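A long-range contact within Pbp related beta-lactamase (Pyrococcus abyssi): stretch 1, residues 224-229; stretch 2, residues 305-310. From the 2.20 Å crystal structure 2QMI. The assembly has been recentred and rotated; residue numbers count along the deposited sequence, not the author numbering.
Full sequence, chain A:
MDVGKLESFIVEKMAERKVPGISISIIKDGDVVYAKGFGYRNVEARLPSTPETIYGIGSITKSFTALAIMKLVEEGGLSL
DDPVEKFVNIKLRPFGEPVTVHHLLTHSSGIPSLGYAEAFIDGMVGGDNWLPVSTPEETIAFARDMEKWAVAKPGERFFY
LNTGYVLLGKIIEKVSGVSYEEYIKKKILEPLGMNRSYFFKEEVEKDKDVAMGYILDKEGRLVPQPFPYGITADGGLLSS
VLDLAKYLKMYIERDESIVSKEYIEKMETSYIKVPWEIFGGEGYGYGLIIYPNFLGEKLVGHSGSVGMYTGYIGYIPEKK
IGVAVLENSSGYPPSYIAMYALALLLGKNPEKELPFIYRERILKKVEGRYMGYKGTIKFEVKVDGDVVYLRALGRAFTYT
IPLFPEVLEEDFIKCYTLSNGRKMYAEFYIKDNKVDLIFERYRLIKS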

# COMPACT_ATOMS: atom_id res chain seq x y z
N PRO A 224 2.78 27.55 -1.54
CA PRO A 224 3.49 28.81 -1.79
C PRO A 224 4.80 28.64 -2.55
O PRO A 224 5.58 27.73 -2.28
CB PRO A 224 3.70 29.37 -0.38
CG PRO A 224 3.85 28.13 0.44
CD PRO A 224 2.79 27.20 -0.11
N GLN A 225 5.02 29.53 -3.51
CA GLN A 225 6.23 29.51 -4.33
C GLN A 225 6.67 30.94 -4.60
O GLN A 225 5.88 31.76 -5.07
CB GLN A 225 5.96 28.80 -5.66
CG GLN A 225 5.74 27.30 -5.54
CD GLN A 225 7.03 26.53 -5.39
OE1 GLN A 225 8.08 27.09 -5.07
NE2 GLN A 225 6.96 25.23 -5.62
N PRO A 226 7.94 31.26 -4.30
CA PRO A 226 8.48 32.60 -4.52
C PRO A 226 8.70 32.87 -6.00
O PRO A 226 8.79 31.94 -6.81
CB PRO A 226 9.80 32.59 -3.74
CG PRO A 226 9.60 31.48 -2.72
CD PRO A 226 8.89 30.44 -3.52
N PHE A 227 8.78 34.15 -6.37
CA PHE A 227 9.01 34.52 -7.76
C PHE A 227 10.26 33.81 -8.28
O PHE A 227 11.22 33.61 -7.52
CB PHE A 227 9.20 36.04 -7.88
CG PHE A 227 9.27 36.53 -9.29
CD1 PHE A 227 8.10 36.75 -10.02
CD2 PHE A 227 10.49 36.71 -9.92
CE1 PHE A 227 8.15 37.14 -11.35
CE2 PHE A 227 10.56 37.10 -11.25
CZ PHE A 227 9.39 37.32 -11.97
N PRO A 228 10.28 33.42 -9.57
CA PRO A 228 11.47 32.74 -10.10
C PRO A 228 12.46 33.74 -10.69
O PRO A 228 12.64 33.83 -11.91
CB PRO A 228 10.88 31.82 -11.16
CG PRO A 228 9.81 32.68 -11.73
CD PRO A 228 9.15 33.29 -10.50
N TYR A 229 13.11 34.50 -9.80
CA TYR A 229 14.09 35.51 -10.20
C TYR A 229 15.14 34.96 -11.15
O TYR A 229 15.79 33.95 -10.85
CB TYR A 229 14.76 36.10 -8.96
CG TYR A 229 13.82 36.94 -8.13
CD1 TYR A 229 13.38 38.19 -8.59
CD2 TYR A 229 13.35 36.48 -6.90
CE1 TYR A 229 12.48 38.95 -7.84
CE2 TYR A 229 12.46 37.23 -6.15
CZ TYR A 229 12.03 38.46 -6.62
OH TYR A 229 11.17 39.20 -5.85
N SER A 305 2.29 34.75 -17.63
CA SER A 305 2.31 33.69 -16.65
C SER A 305 3.71 33.21 -16.30
O SER A 305 4.54 32.99 -17.19
CB SER A 305 1.50 32.49 -17.14
OG SER A 305 1.65 31.41 -16.25
N VAL A 306 3.99 33.07 -15.01
CA VAL A 306 5.28 32.57 -14.57
C VAL A 306 5.03 31.37 -13.65
O VAL A 306 5.88 31.00 -12.84
CB VAL A 306 6.10 33.66 -13.83
CG1 VAL A 306 6.85 34.49 -14.84
CG2 VAL A 306 5.18 34.55 -13.03
N GLY A 307 3.85 30.77 -13.81
CA GLY A 307 3.50 29.62 -13.01
C GLY A 307 2.74 29.96 -11.74
O GLY A 307 1.55 29.67 -11.64
N MET A 308 3.41 30.58 -10.78
CA MET A 308 2.76 30.94 -9.52
C MET A 308 2.10 32.32 -9.54
O MET A 308 1.45 32.70 -8.57
CB MET A 308 3.76 30.85 -8.35
CG MET A 308 4.75 31.99 -8.25
SD MET A 308 6.07 31.91 -9.46
CE MET A 308 5.42 32.74 -10.71
N TYR A 309 2.29 33.08 -10.62
CA TYR A 309 1.68 34.41 -10.77
C TYR A 309 1.21 34.49 -12.22
O TYR A 309 1.88 33.97 -13.11
CB TYR A 309 2.68 35.55 -10.56
CG TYR A 309 3.30 35.71 -9.19
CD1 TYR A 309 2.56 36.17 -8.10
CD2 TYR A 309 4.65 35.44 -9.00
CE1 TYR A 309 3.17 36.36 -6.85
CE2 TYR A 309 5.26 35.62 -7.76
CZ TYR A 309 4.53 36.07 -6.69
OH TYR A 309 5.16 36.22 -5.48
N THR A 310 0.07 35.13 -12.46
CA THR A 310 -0.44 35.31 -13.82
C THR A 310 -1.08 36.69 -13.91
O THR A 310 -1.40 37.30 -12.89
CB THR A 310 -1.50 34.24 -14.22
OG1 THR A 310 -2.67 34.37 -13.41
CG2 THR A 310 -0.93 32.84 -14.08
O HOH W 1 8.18 36.17 -4.11

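Met-308 lies at the centre of this contact, its CA-to-CB bond pointing toward the other stretch and its side chain folded (chi1 p, chi2 m, chi3 p) so that the thioether runs along the backbone of residues 225 to 228. Its SD lies 3.5 Å from CD of Pro-228, 3.8 Å from O of Pro-226 and 4.3 Å from CA of Phe-227, so one sulfur touches three successive residues. An unbranched, flexible methionine suits this place because it can bend to follow an irregular chain; the position of its terminal methyl is less certain, since CE is modelled too close to Val-306.

Pro-228 and Val-306 extend the apolar patch. Both direct their CA-to-CB bonds toward the opposite stretch, and CG of Pro-228 comes within 4.4 Å of CB of Val-306. The compact proline ring, with no polar group of its own and no amide hydrogen to satisfy, is well suited to a buried spot against valine and methionine.

Phe-227, buried and in the t rotamer, has its CA-to-CB bond sideways to the other stretch, and one side of its ring meets two partners: CE1 lies 4.3 Å from CG2 of Val-306, and CD1 lies 3.8 Å from CE2 of Tyr-309. The tyrosine atom approaches the edge of the phenylalanine ring, near its plane, so the two aromatics pack without stacking face to face. Tyr-309, in the m rotamer, thus offers its ring carbons to the apolar contact while its hydroxyl reaches beyond it.

The loop of the second stretch is braced from within. Val-306 N donates to Tyr-309 O (3.0 Å), drawing the ends of the turn together, and Gly-307 N makes a weak hydrogen bond to Ser-305 OG (3.3 Å). Gly-307 has phi/psi of 93/-70, where a CB would jam against the carbonyl O of Val-306; the backbone itself therefore calls for glycine.

Toward the polar edge, CB of Gln-225 lies 4.0 Å from CB of Met-308, and O of Gln-225 is 3.4 Å from CG of Met-308. The glutamine packs through its backbone and the base of its side chain, whose end leads away from the contact. No direct hydrogen bond joins the stretches, which together bury 271 Å². Their polar link is a water that accepts from Phe-227 N (3.1 Å) and donates a weak hydrogen bond to Tyr-309 OH (3.3 Å), bridging the backbone of one stretch to the tyrosine hydroxyl of the other.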